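Local coordinates for protein sniffer CG10964-PA (Drosophila melanogaster, PDB 1SNY) that probably reduces carbonyl compounds with NADPH, as a Rossmann-fold member of the short-chain dehydrogenase/reductase family, at residues N22-G28 / P48-T54; G36-L41 / T239-V243; L196-T200 / M213-L217. All blocks are in the same frame, centred on the assembly; numbering follows the deposited sequence. Where two conformers were deposited one is given.

Interaction 1 of 3, residues N22-G28 / P48-T54; sequences NSILITG and PQHLFTT. With NAP (NADP nicotinamide-adenine-dinucleotide phosphate), chain B.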
ATOM      1  N   ASN A  22       1.884   7.701  30.386  1.00 33.51           N
ATOM      2  CA  ASN A  22       1.821   6.748  31.479  1.00 31.90           C
ATOM      3  C   ASN A  22       2.185   5.358  30.983  1.00 30.64           C
ATOM      4  O   ASN A  22       3.003   4.672  31.593  1.00 30.91           O
ATOM      5  CB  ASN A  22       0.427   6.713  32.107  1.00 31.37           C
ATOM      6  CG  ASN A  22       0.335   5.708  33.241  1.00 32.37           C
ATOM      7  OD1 ASN A  22       1.106   5.768  34.197  1.00 33.32           O
ATOM      8  ND2 ASN A  22      -0.605   4.774  33.137  1.00 31.93           N
ATOM      9  N   SER A  23       1.583   4.943  29.873  1.00 29.22           N
ATOM     10  CA  SER A  23       1.867   3.624  29.332  1.00 26.90           C
ATOM     11  C   SER A  23       2.073   3.638  27.823  1.00 27.37           C
ATOM     12  O   SER A  23       1.420   4.385  27.099  1.00 25.13           O
ATOM     13  CB  SER A  23       0.737   2.654  29.683  1.00 28.52           C
ATOM     14  OG  SER A  23      -0.470   3.010  29.034  1.00 29.46           O
ATOM     15  N   ILE A  24       2.994   2.806  27.356  1.00 25.03           N
ATOM     16  CA  ILE A  24       3.270   2.723  25.937  1.00 25.41           C
ATOM     17  C   ILE A  24       3.628   1.303  25.552  1.00 25.07           C
ATOM     18  O   ILE A  24       4.288   0.586  26.312  1.00 26.45           O
ATOM     19  CB  ILE A  24       4.428   3.682  25.533  1.00 24.97           C
ATOM     20  CG1 ILE A  24       4.770   3.504  24.053  1.00 23.64           C
ATOM     21  CG2 ILE A  24       5.656   3.425  26.401  1.00 24.92           C
ATOM     22  CD1 ILE A  24       5.726   4.575  23.523  1.00 26.56           C
ATOM     23  N   LEU A  25       3.162   0.896  24.377  1.00 24.00           N
ATOM     24  CA  LEU A  25       3.446  -0.425  23.831  1.00 22.52           C
ATOM     25  C   LEU A  25       4.267  -0.208  22.558  1.00 24.18           C
ATOM     26  O   LEU A  25       3.820   0.487  21.647  1.00 23.08           O
ATOM     27  CB  LEU A  25       2.149  -1.148  23.476  1.00 23.84           C
ATOM     28  CG  LEU A  25       2.348  -2.436  22.670  1.00 24.06           C
ATOM     29  CD1 LEU A  25       3.171  -3.414  23.493  1.00 28.03           C
ATOM     30  CD2 LEU A  25       1.012  -3.040  22.297  1.00 23.90           C
ATOM     31  N   ILE A  26       5.469  -0.779  22.508  1.00 22.41           N
ATOM     32  CA  ILE A  26       6.340  -0.648  21.339  1.00 24.16           C
ATOM     33  C   ILE A  26       6.698  -2.039  20.827  1.00 25.04           C
ATOM     34  O   ILE A  26       7.177  -2.873  21.593  1.00 26.25           O
ATOM     35  CB  ILE A  26       7.643   0.097  21.693  1.00 23.75           C
ATOM     36  CG1 ILE A  26       7.309   1.441  22.349  1.00 26.99           C
ATOM     37  CG2 ILE A  26       8.473   0.318  20.435  1.00 23.31           C
ATOM     38  CD1 ILE A  26       8.521   2.194  22.868  1.00 31.25           C
ATOM     39  N   THR A  27       6.464  -2.287  19.539  1.00 25.66           N
ATOM     40  CA  THR A  27       6.768  -3.589  18.939  1.00 25.59           C
ATOM     41  C   THR A  27       8.186  -3.629  18.366  1.00 26.84           C
ATOM     42  O   THR A  27       8.679  -2.624  17.863  1.00 26.63           O
ATOM     43  CB  THR A  27       5.754  -3.934  17.825  1.00 26.37           C
ATOM     44  OG1 THR A  27       5.772  -2.912  16.817  1.00 23.93           O
ATOM     45  CG2 THR A  27       4.354  -4.048  18.408  1.00 24.78           C
ATOM     46  N   GLY A  28       8.836  -4.793  18.461  1.00 29.41           N
ATOM     47  CA  GLY A  28      10.203  -4.963  17.971  1.00 31.62           C
ATOM     48  C   GLY A  28      11.246  -4.135  18.717  1.00 35.74           C
ATOM     49  O   GLY A  28      11.809  -3.191  18.151  1.00 37.02           O
ATOM     50  N   PRO A  48       7.845   6.565  31.276  1.00 42.00           N
ATOM     51  CA  PRO A  48       6.536   5.913  31.403  1.00 39.05           C
ATOM     52  C   PRO A  48       6.478   4.972  32.605  1.00 36.88           C
ATOM     53  O   PRO A  48       7.488   4.376  32.979  1.00 35.11           O
ATOM     54  CB  PRO A  48       6.397   5.160  30.080  1.00 39.63           C
ATOM     55  CG  PRO A  48       7.187   6.010  29.122  1.00 41.17           C
ATOM     56  CD  PRO A  48       8.414   6.345  29.935  1.00 41.65           C
ATOM     57  N   GLN A  49       5.296   4.842  33.203  1.00 34.39           N
ATOM     58  CA  GLN A  49       5.113   3.950  34.343  1.00 31.83           C
ATOM     59  C   GLN A  49       5.089   2.517  33.838  1.00 31.34           C
ATOM     60  O   GLN A  49       5.563   1.597  34.507  1.00 29.67           O
ATOM     61  CB  GLN A  49       3.799   4.253  35.076  1.00 32.27           C
ATOM     62  CG  GLN A  49       3.490   3.270  36.203  1.00 30.84           C
ATOM     63  CD  GLN A  49       2.300   3.683  37.057  1.00 32.94           C
ATOM     64  OE1 GLN A  49       2.008   3.054  38.076  1.00 32.42           O
ATOM     65  NE2 GLN A  49       1.608   4.744  36.647  1.00 31.72           N
ATOM     66  N   HIS A  50       4.528   2.331  32.649  1.00 30.86           N
ATOM     67  CA  HIS A  50       4.445   1.010  32.051  1.00 30.46           C
ATOM     68  C   HIS A  50       4.960   1.078  30.621  1.00 32.50           C
ATOM     69  O   HIS A  50       4.356   1.723  29.755  1.00 32.43           O
ATOM     70  CB  HIS A  50       3.002   0.506  32.069  1.00 30.13           C
ATOM     71  CG  HIS A  50       2.417   0.399  33.442  1.00 32.24           C
ATOM     72  ND1 HIS A  50       2.951  -0.419  34.417  1.00 31.86           N
ATOM     73  CD2 HIS A  50       1.338   0.997  34.001  1.00 32.36           C
ATOM     74  CE1 HIS A  50       2.223  -0.321  35.516  1.00 32.64           C
ATOM     75  NE2 HIS A  50       1.237   0.531  35.290  1.00 33.04           N
ATOM     76  N   LEU A  51       6.088   0.420  30.389  1.00 31.20           N
ATOM     77  CA  LEU A  51       6.704   0.394  29.074  1.00 31.38           C
ATOM     78  C   LEU A  51       6.650  -1.043  28.567  1.00 29.65           C
ATOM     79  O   LEU A  51       7.519  -1.847  28.899  1.00 29.35           O
ATOM     80  CB  LEU A  51       8.159   0.860  29.178  1.00 32.61           C
ATOM     81  CG  LEU A  51       8.855   1.491  27.968  1.00 34.30           C
ATOM     82  CD1 LEU A  51      10.261   1.904  28.370  1.00 33.97           C
ATOM     83  CD2 LEU A  51       8.899   0.521  26.797  1.00 34.78           C
ATOM     84  N   PHE A  52       5.621  -1.371  27.787  1.00 27.83           N
ATOM     85  CA  PHE A  52       5.492  -2.722  27.235  1.00 27.85           C
ATOM     86  C   PHE A  52       6.333  -2.851  25.976  1.00 30.03           C
ATOM     87  O   PHE A  52       6.273  -2.004  25.074  1.00 26.82           O
ATOM     88  CB  PHE A  52       4.033  -3.059  26.910  1.00 27.03           C
ATOM     89  CG  PHE A  52       3.122  -2.992  28.096  1.00 28.25           C
ATOM     90  CD1 PHE A  52       2.611  -1.773  28.524  1.00 27.21           C
ATOM     91  CD2 PHE A  52       2.800  -4.147  28.809  1.00 27.63           C
ATOM     92  CE1 PHE A  52       1.791  -1.701  29.643  1.00 28.53           C
ATOM     93  CE2 PHE A  52       1.980  -4.083  29.932  1.00 28.18           C
ATOM     94  CZ  PHE A  52       1.476  -2.861  30.349  1.00 28.35           C
ATOM     95  N   THR A  53       7.114  -3.923  25.919  1.00 32.08           N
ATOM     96  CA  THR A  53       7.999  -4.171  24.793  1.00 35.41           C
ATOM     97  C   THR A  53       7.837  -5.593  24.294  1.00 36.90           C
ATOM     98  O   THR A  53       7.868  -6.540  25.082  1.00 39.43           O
ATOM     99  CB  THR A  53       9.467  -3.986  25.201  1.00 36.13           C
ATOM    100  OG1 THR A  53       9.793  -4.935  26.223  1.00 36.65           O
ATOM    101  CG2 THR A  53       9.701  -2.594  25.736  1.00 35.62           C
ATOM    102  N   THR A  54       7.672  -5.747  22.986  1.00 36.44           N
ATOM    103  CA  THR A  54       7.528  -7.070  22.404  1.00 35.93           C
ATOM    104  C   THR A  54       8.838  -7.475  21.744  1.00 37.56           C
ATOM    105  O   THR A  54       9.673  -6.631  21.409  1.00 37.37           O
ATOM    106  CB  THR A  54       6.442  -7.114  21.313  1.00 36.63           C
ATOM    107  OG1 THR A  54       6.893  -6.379  20.168  1.00 34.21           O
ATOM    108  CG2 THR A  54       5.146  -6.511  21.819  1.00 35.23           C
TER
HETATM  109  PA  NAP B 400      15.648  -3.799  12.331  1.00 34.06           P
HETATM  110  O1A NAP B 400      15.664  -4.810  11.349  1.00 36.40           O
HETATM  111  O2A NAP B 400      16.834  -3.360  13.162  1.00 36.32           O
HETATM  112  O5B NAP B 400      14.505  -4.112  13.404  1.00 35.73           O
HETATM  113  C5B NAP B 400      13.218  -4.612  12.953  1.00 35.49           C
HETATM  114  C4B NAP B 400      12.552  -4.997  14.312  1.00 34.84           C
HETATM  115  O4B NAP B 400      11.185  -5.522  13.976  1.00 33.30           O
HETATM  116  C3B NAP B 400      13.221  -6.188  15.068  1.00 35.05           C
HETATM  117  O3B NAP B 400      13.079  -5.919  16.471  1.00 35.69           O
HETATM  118  C2B NAP B 400      12.429  -7.383  14.581  1.00 34.43           C
HETATM  119  O2B NAP B 400      12.481  -8.553  15.386  1.00 35.80           O
HETATM  120  C1B NAP B 400      10.994  -6.815  14.496  1.00 32.59           C
HETATM  121  N9A NAP B 400      10.188  -7.688  13.660  1.00 30.85           N
HETATM  122  C8A NAP B 400      10.256  -8.019  12.321  1.00 31.11           C
HETATM  123  N7A NAP B 400       9.325  -8.882  11.929  1.00 27.18           N
HETATM  124  C5A NAP B 400       8.608  -9.124  13.090  1.00 28.11           C
HETATM  125  C6A NAP B 400       7.499  -9.960  13.312  1.00 27.78           C
HETATM  126  N6A NAP B 400       6.867 -10.744  12.401  1.00 29.95           N
HETATM  127  N1A NAP B 400       6.979  -9.996  14.619  1.00 29.72           N
HETATM  128  C2A NAP B 400       7.549  -9.231  15.650  1.00 28.49           C
HETATM  129  N3A NAP B 400       8.646  -8.402  15.458  1.00 27.91           N
HETATM  130  C4A NAP B 400       9.138  -8.383  14.162  1.00 28.80           C
HETATM  131  O3  NAP B 400      15.116  -2.463  11.676  1.00 33.79           O
HETATM  132  PN  NAP B 400      14.911  -0.998  12.219  1.00 35.82           P
HETATM  133  O1N NAP B 400      15.777  -0.056  11.491  1.00 34.15           O
HETATM  134  O2N NAP B 400      15.091  -1.068  13.695  1.00 33.07           O
HETATM  135  O5D NAP B 400      13.416  -0.697  11.793  1.00 34.68           O
HETATM  136  C5D NAP B 400      12.473  -0.130  12.767  1.00 34.55           C
HETATM  137  C4D NAP B 400      11.301   0.457  12.000  1.00 33.92           C
HETATM  138  O4D NAP B 400      11.710   1.688  11.351  1.00 33.91           O
HETATM  139  C3D NAP B 400      10.722  -0.433  10.853  1.00 33.76           C
HETATM  140  O3D NAP B 400       9.275  -0.366  10.834  1.00 33.50           O
HETATM  141  C2D NAP B 400      11.379   0.154   9.613  1.00 33.37           C
HETATM  142  O2D NAP B 400      10.688  -0.138   8.418  1.00 31.55           O
HETATM  143  C1D NAP B 400      11.395   1.603   9.922  1.00 33.88           C
HETATM  144  N1N NAP B 400      12.448   2.424   9.284  1.00 33.27           N
HETATM  145  C2N NAP B 400      13.857   2.250   9.468  1.00 34.79           C
HETATM  146  C3N NAP B 400      14.713   3.126   8.781  1.00 35.43           C
HETATM  147  C7N NAP B 400      16.232   2.986   8.944  1.00 36.64           C
HETATM  148  O7N NAP B 400      16.917   3.778   8.323  1.00 36.09           O
HETATM  149  N7N NAP B 400      16.750   2.064   9.710  1.00 34.88           N
HETATM  150  C4N NAP B 400      14.189   4.183   7.907  1.00 36.38           C
HETATM  151  C5N NAP B 400      12.784   4.304   7.766  1.00 34.79           C
HETATM  152  C6N NAP B 400      11.898   3.432   8.448  1.00 35.24           C
HETATM  153  P2B NAP B 400      13.587  -9.747  15.168  1.00 38.77           P
HETATM  154  O1X NAP B 400      14.873  -9.246  15.831  1.00 35.96           O
HETATM  155  O2X NAP B 400      12.934 -10.875  15.895  1.00 35.62           O
HETATM  156  O3X NAP B 400      13.764  -9.935  13.668  1.00 35.63           O
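Strands 23-26 and 50-54 run parallel, 4.8 Å apart at the closest, joined by backbone hydrogen bonds from the Asn22 O-His50 N bond to the Ile26 O-Thr54 N bond. Ile24 uses both its N-H and its C=O. Ile24 N bonds His50 O at 3.0 Å. Ile24 O accepts from Phe52 N at 2.8 Å and lies in the plane of the Phe52 ring, at its edge. Leu25 crosses Phe52 at about a right angle, and Leu25 CD1 meets Phe52 CB at 3.5 Å. Both share the sheet face covered by helix 87-98. On the face of Ile24, Ile26 and Leu51, Ile24 CG2 packs on Leu51 CG at 4.1 Å. This is the first beta-alpha-beta unit of the Rossmann fold, with helix 32-42 between the strands. At the C-terminal ends of the strands Thr54 OG1 accepts a bond from Gly28 N at 3.0 Å. The positive phi of Gly28 suits glycine, and Gly28 CA lies 3.4 Å from NADP O3B. Thr27 OG1 turns to the backbone N of Asn109 and Ala110. At the other end the Gln49 chain is extended, and Gln49 NE2 bonds Asn22 OD1 at 2.7 Å, on a lone pair in the carbonyl plane.

Interaction 2 of 3, residues G36-L41 / T239-V243; sequences GLVKAL and TGQIV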
ATOM      1  N   GLY A  36      16.325   1.448  20.714  1.00 38.86           N
ATOM      2  CA  GLY A  36      16.765   2.820  20.879  1.00 38.16           C
ATOM      3  C   GLY A  36      15.693   3.662  21.533  1.00 38.58           C
ATOM      4  O   GLY A  36      15.989   4.518  22.372  1.00 38.22           O
ATOM      5  N   LEU A  37      14.442   3.418  21.147  1.00 37.07           N
ATOM      6  CA  LEU A  37      13.315   4.156  21.699  1.00 36.83           C
ATOM      7  C   LEU A  37      13.147   3.826  23.171  1.00 35.91           C
ATOM      8  O   LEU A  37      12.886   4.709  23.981  1.00 36.30           O
ATOM      9  CB  LEU A  37      12.026   3.817  20.944  1.00 36.04           C
ATOM     10  CG  LEU A  37      11.877   4.330  19.510  1.00 35.70           C
ATOM     11  CD1 LEU A  37      10.587   3.784  18.916  1.00 36.46           C
ATOM     12  CD2 LEU A  37      11.862   5.852  19.498  1.00 35.83           C
ATOM     13  N   VAL A  38      13.284   2.547  23.513  1.00 35.72           N
ATOM     14  CA  VAL A  38      13.158   2.122  24.905  1.00 35.21           C
ATOM     15  C   VAL A  38      14.115   2.938  25.768  1.00 36.59           C
ATOM     16  O   VAL A  38      13.703   3.575  26.736  1.00 37.09           O
ATOM     17  CB  VAL A  38      13.502   0.625  25.077  1.00 34.28           C
ATOM     18  CG1 VAL A  38      13.416   0.234  26.541  1.00 34.59           C
ATOM     19  CG2 VAL A  38      12.557  -0.222  24.254  1.00 31.04           C
ATOM     20  N   LYS A  39      15.393   2.931  25.401  1.00 36.76           N
ATOM     21  CA  LYS A  39      16.401   3.662  26.155  1.00 36.63           C
ATOM     22  C   LYS A  39      16.097   5.153  26.231  1.00 37.84           C
ATOM     23  O   LYS A  39      16.232   5.763  27.287  1.00 37.84           O
ATOM     24  CB  LYS A  39      17.786   3.448  25.537  1.00 37.39           C
ATOM     25  CG  LYS A  39      18.241   1.998  25.521  1.00 36.75           C
ATOM     26  CD  LYS A  39      19.609   1.866  24.873  1.00 38.67           C
ATOM     27  CE  LYS A  39      20.048   0.412  24.798  1.00 39.58           C
ATOM     28  NZ  LYS A  39      21.340   0.268  24.067  1.00 39.95           N
ATOM     29  N   ALA A  40      15.688   5.740  25.113  1.00 37.32           N
ATOM     30  CA  ALA A  40      15.376   7.164  25.089  1.00 38.99           C
ATOM     31  C   ALA A  40      14.178   7.476  25.983  1.00 39.85           C
ATOM     32  O   ALA A  40      14.103   8.551  26.573  1.00 40.02           O
ATOM     33  CB  ALA A  40      15.092   7.615  23.664  1.00 38.90           C
ATOM     34  N   LEU A  41      13.241   6.537  26.072  1.00 40.68           N
ATOM     35  CA  LEU A  41      12.056   6.728  26.899  1.00 42.06           C
ATOM     36  C   LEU A  41      12.465   6.777  28.363  1.00 44.22           C
ATOM     37  O   LEU A  41      11.933   7.569  29.146  1.00 43.72           O
ATOM     38  CB  LEU A  41      11.057   5.592  26.669  1.00 42.01           C
ATOM     39  CG  LEU A  41      10.295   5.648  25.341  1.00 40.99           C
ATOM     40  CD1 LEU A  41       9.583   4.333  25.098  1.00 39.48           C
ATOM     41  CD2 LEU A  41       9.307   6.806  25.369  1.00 40.67           C
ATOM     42  N   THR A 239      16.257   8.199  17.711  1.00 38.43           N
ATOM     43  CA  THR A 239      15.278   7.895  18.749  1.00 40.12           C
ATOM     44  C   THR A 239      15.127   9.020  19.770  1.00 40.17           C
ATOM     45  O   THR A 239      14.033   9.248  20.287  1.00 39.93           O
ATOM     46  CB  THR A 239      15.630   6.582  19.487  1.00 40.06           C
ATOM     47  OG1 THR A 239      16.929   6.691  20.076  1.00 40.81           O
ATOM     48  CG2 THR A 239      15.615   5.407  18.514  1.00 41.30           C
ATOM     49  N   GLY A 240      16.220   9.723  20.055  1.00 39.68           N
ATOM     50  CA  GLY A 240      16.148  10.817  21.004  1.00 38.98           C
ATOM     51  C   GLY A 240      15.205  11.881  20.479  1.00 40.45           C
ATOM     52  O   GLY A 240      14.302  12.341  21.183  1.00 40.53           O
ATOM     53  N   GLN A 241      15.404  12.271  19.224  1.00 40.08           N
ATOM     54  CA  GLN A 241      14.555  13.281  18.613  1.00 40.95           C
ATOM     55  C   GLN A 241      13.142  12.737  18.399  1.00 38.97           C
ATOM     56  O   GLN A 241      12.162  13.476  18.516  1.00 38.43           O
ATOM     57  CB  GLN A 241      15.150  13.734  17.279  1.00 42.59           C
ATOM     58  CG  GLN A 241      16.584  14.226  17.381  1.00 46.80           C
ATOM     59  CD  GLN A 241      17.097  14.802  16.073  1.00 49.65           C
ATOM     60  OE1 GLN A 241      16.636  15.854  15.619  1.00 50.59           O
ATOM     61  NE2 GLN A 241      18.052  14.112  15.457  1.00 50.75           N
ATOM     62  N   ILE A 242      13.035  11.447  18.087  1.00 37.78           N
ATOM     63  CA  ILE A 242      11.725  10.835  17.874  1.00 37.54           C
ATOM     64  C   ILE A 242      10.860  10.945  19.127  1.00 37.27           C
ATOM     65  O   ILE A 242       9.738  11.463  19.077  1.00 36.54           O
ATOM     66  CB  ILE A 242      11.851   9.345  17.483  1.00 37.97           C
ATOM     67  CG1 ILE A 242      12.505   9.227  16.101  1.00 38.04           C
ATOM     68  CG2 ILE A 242      10.470   8.688  17.487  1.00 37.16           C
ATOM     69  CD1 ILE A 242      12.583   7.809  15.562  1.00 37.40           C
ATOM     70  N   VAL A 243      11.385  10.455  20.249  1.00 37.75           N
ATOM     71  CA  VAL A 243      10.672  10.512  21.521  1.00 37.67           C
ATOM     72  C   VAL A 243      10.283  11.957  21.808  1.00 37.95           C
ATOM     73  O   VAL A 243       9.203  12.235  22.328  1.00 37.61           O
ATOM     74  CB  VAL A 243      11.552  10.005  22.682  1.00 38.22           C
ATOM     75  CG1 VAL A 243      10.834  10.216  24.017  1.00 39.50           C
ATOM     76  CG2 VAL A 243      11.888   8.540  22.480  1.00 38.75           C
TER
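Leu37 faces Thr239, Ile242 and Val243 across helical segments 36-41 and 239-243, whose axes cross at -62° and come within 8.7 Å. The bond from CA to CB of Leu37 runs past segment 239-243 rather than at it, and CG turns the chain toward it. Leu37 CG stands anti to the carbonyl carbon (chi1 -71°) and comes 4.0 Å from Thr239 CG2. Beyond it, CD2 is the branch that meets the other helix. Leu37 CD2 touches Ile242 CG2 at 3.7 Å, where the two side chains cross at about a right angle. Leu37 CD2 also lies 3.8 Å from Thr239 CB and reaches Val243 CG2. One turn on, Ala40 CB points at the partner helix and meets Val243 CG2 at 3.5 Å. The other Val243 branch, CG1, packs against Leu41 CD2. Thr239 CG2 lies 3.5 Å from Gly36 C, over backbone that carries no side chain. Thr239 OG1 bonds Val235 O within its own helix. Leu33, which binds NADP, lies close to Thr239. Helix 32-42 is the first helix of the Rossmann fold, and helix 235-248, which follows strand 213-217, packs beside it as in other short-chain dehydrogenases/reductases.

Interaction 3 of 3, residues L196-T200 / M213-L217; sequences LNAAT and MCVSL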
ATOM      1  N   LEU A 196       0.848   1.535   4.653  1.00 14.74           N
ATOM      2  CA  LEU A 196       0.769   1.852   6.080  1.00 15.44           C
ATOM      3  C   LEU A 196       0.323   3.305   6.221  1.00 15.29           C
ATOM      4  O   LEU A 196      -0.496   3.629   7.066  1.00 13.93           O
ATOM      5  CB  LEU A 196       2.133   1.674   6.746  1.00 15.53           C
ATOM      6  CG  LEU A 196       2.231   1.986   8.242  1.00 17.08           C
ATOM      7  CD1 LEU A 196       1.318   1.047   9.027  1.00 18.40           C
ATOM      8  CD2 LEU A 196       3.681   1.866   8.691  1.00 16.56           C
ATOM      9  N   ASN A 197       0.865   4.176   5.375  1.00 17.60           N
ATOM     10  CA  ASN A 197       0.484   5.588   5.428  1.00 15.97           C
ATOM     11  C   ASN A 197      -1.009   5.788   5.183  1.00 15.36           C
ATOM     12  O   ASN A 197      -1.655   6.572   5.882  1.00 16.67           O
ATOM     13  CB  ASN A 197       1.283   6.400   4.410  1.00 18.13           C
ATOM     14  CG  ASN A 197       2.718   6.636   4.853  1.00 19.63           C
ATOM     15  OD1 ASN A 197       3.073   6.396   6.011  1.00 18.25           O
ATOM     16  ND2 ASN A 197       3.550   7.115   3.932  1.00 21.43           N
ATOM     17  N   ALA A 198      -1.559   5.101   4.187  1.00 15.13           N
ATOM     18  CA  ALA A 198      -2.983   5.211   3.889  1.00 15.41           C
ATOM     19  C   ALA A 198      -3.789   4.729   5.105  1.00 17.26           C
ATOM     20  O   ALA A 198      -4.864   5.247   5.405  1.00 14.79           O
ATOM     21  CB  ALA A 198      -3.328   4.382   2.627  1.00 16.89           C
ATOM     22  N   ALA A 199      -3.273   3.726   5.806  1.00 17.20           N
ATOM     23  CA  ALA A 199      -3.949   3.226   7.000  1.00 16.53           C
ATOM     24  C   ALA A 199      -3.883   4.294   8.099  1.00 17.82           C
ATOM     25  O   ALA A 199      -4.836   4.521   8.845  1.00 18.13           O
ATOM     26  CB  ALA A 199      -3.273   1.934   7.475  1.00 20.43           C
ATOM     27  N   THR A 200      -2.739   4.952   8.198  1.00 17.47           N
ATOM     28  CA  THR A 200      -2.574   6.007   9.191  1.00 18.63           C
ATOM     29  C   THR A 200      -3.622   7.104   8.980  1.00 17.48           C
ATOM     30  O   THR A 200      -4.233   7.587   9.939  1.00 16.82           O
ATOM     31  CB  THR A 200      -1.175   6.633   9.097  1.00 17.96           C
ATOM     32  OG1 THR A 200      -0.199   5.703   9.585  1.00 19.54           O
ATOM     33  CG2 THR A 200      -1.115   7.926   9.908  1.00 17.87           C
HETATM   34  N   MSE A 213      -4.913  10.187  18.463  1.00 23.52           N
HETATM   35  CA  MSE A 213      -4.019  10.661  17.415  1.00 26.41           C
HETATM   36  C   MSE A 213      -3.312   9.528  16.669  1.00 27.15           C
HETATM   37  O   MSE A 213      -2.896   8.542  17.277  1.00 27.90           O
HETATM   38  CB  MSE A 213      -2.978  11.602  18.040  1.00 28.52           C
HETATM   39  CG  MSE A 213      -2.034  12.279  17.057  1.00 31.45           C
HETATM   40 SE   MSE A 213      -0.816  13.494  17.951  1.00 37.34          SE
HETATM   41  CE  MSE A 213       0.596  12.247  18.363  1.00 35.36           C
ATOM     42  N   CYS A 214      -3.204   9.654  15.349  1.00 23.57           N
ATOM     43  CA  CYS A 214      -2.492   8.655  14.561  1.00 24.90           C
ATOM     44  C   CYS A 214      -1.604   9.363  13.563  1.00 24.20           C
ATOM     45  O   CYS A 214      -2.057  10.238  12.815  1.00 23.53           O
ATOM     46  CB  CYS A 214      -3.441   7.711  13.818  0.50 22.20           C
ATOM     47  SG  CYS A 214      -2.529   6.352  13.003  0.50 32.25           S
ATOM     48  N   VAL A 215      -0.329   9.003  13.562  1.00 23.04           N
ATOM     49  CA  VAL A 215       0.607   9.625  12.651  1.00 24.16           C
ATOM     50  C   VAL A 215       1.620   8.617  12.161  1.00 23.94           C
ATOM     51  O   VAL A 215       1.942   7.653  12.863  1.00 24.59           O
ATOM     52  CB  VAL A 215       1.405  10.771  13.338  1.00 26.39           C
ATOM     53  CG1 VAL A 215       0.452  11.782  13.980  1.00 26.00           C
ATOM     54  CG2 VAL A 215       2.344  10.187  14.379  1.00 25.89           C
ATOM     55  N   SER A 216       2.103   8.831  10.943  1.00 22.30           N
ATOM     56  CA  SER A 216       3.148   7.992  10.387  1.00 22.54           C
ATOM     57  C   SER A 216       4.413   8.798  10.620  1.00 25.24           C
ATOM     58  O   SER A 216       4.416  10.021  10.452  1.00 23.19           O
ATOM     59  CB  SER A 216       2.964   7.783   8.885  1.00 23.35           C
ATOM     60  OG  SER A 216       1.943   6.841   8.625  1.00 21.71           O
ATOM     61  N   LEU A 217       5.487   8.128  11.002  1.00 22.85           N
ATOM     62  CA  LEU A 217       6.718   8.846  11.256  1.00 25.21           C
ATOM     63  C   LEU A 217       7.926   8.159  10.640  1.00 24.86           C
ATOM     64  O   LEU A 217       8.117   6.952  10.773  1.00 25.87           O
ATOM     65  CB  LEU A 217       6.906   9.027  12.777  1.00 25.83           C
ATOM     66  CG  LEU A 217       8.099   9.854  13.276  1.00 26.10           C
ATOM     67  CD1 LEU A 217       7.723  10.553  14.575  1.00 27.41           C
ATOM     68  CD2 LEU A 217       9.318   8.967  13.474  1.00 25.03           C
TER
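Ser216 points from its strand at the helix, and its hydroxyl sits between the side chains of Asn197 and Thr200. Its OG stands anti to the carbonyl carbon (chi1 -77°), which places it within reach of both. Ser216 OG gives its proton to Asn197 OD1 at 2.9 Å. It comes in tilted 29° from the carbonyl plane of Asn197. Thr200 OG1 lies 2.6 Å from Ser216 OG, a short hydrogen bond. The two helix residues are about one turn apart. Thr200 points at the strand, while Asn197 leaves to the flank and brings its amide oxygen round to Ser216. Two oxygens thus grip one buried hydroxyl. Each has a further partner on or beside strand 167-171: Asn197 OD1 meets Ser172 OG, and Thr200 OG1 meets Asn170 ND2.

The methyl of Thr200 is turned to the strand as well. Thr200 CG2 lies over the backbone, 3.6 Å from Val215 C. In the conformer given, Cys214 SG lies near Thr200 CG2, a contact that depends on the conformer. The side chain of Val215 points away, to the other face of the sheet.

The helix and strand segments run nearly antiparallel, at 158°, with axes 7.9 Å apart. Ala198, pointing away from the strand, and Ala199 on the flank pack on Ser194 and Thr191 of the second subunit. Helix 187-207 also carries Tyr189 and Lys193, which bind NADP. The arrangement is a helix laid on a parallel sheet, the helix-strand half of a beta-alpha-beta crossover from strand 167-171 to strand 213-217 in the Rossmann fold.

In the fold
All three contacts are largely buried. Interactions 1 and 3 reach the same parallel sheet on opposite sides of the chain's centre, with nearest atoms about 10 Å apart. Interaction 1 joins strand to strand, so backbone hydrogen bonds dominate. Interaction 3 lays a helix on a strand and relies on side-chain hydroxyls and an amide. Interaction 2 joins two helices through apolar groups. It touches both others: Leu41 CD1 packs on Ile26 CD1 of interaction 1 at 3.3 Å, and Ile242 CD1 on Leu217 CD2 of interaction 3. Helix 32-42 also connects the two strands of interaction 1. Of the three, only interaction 3 meets the second subunit.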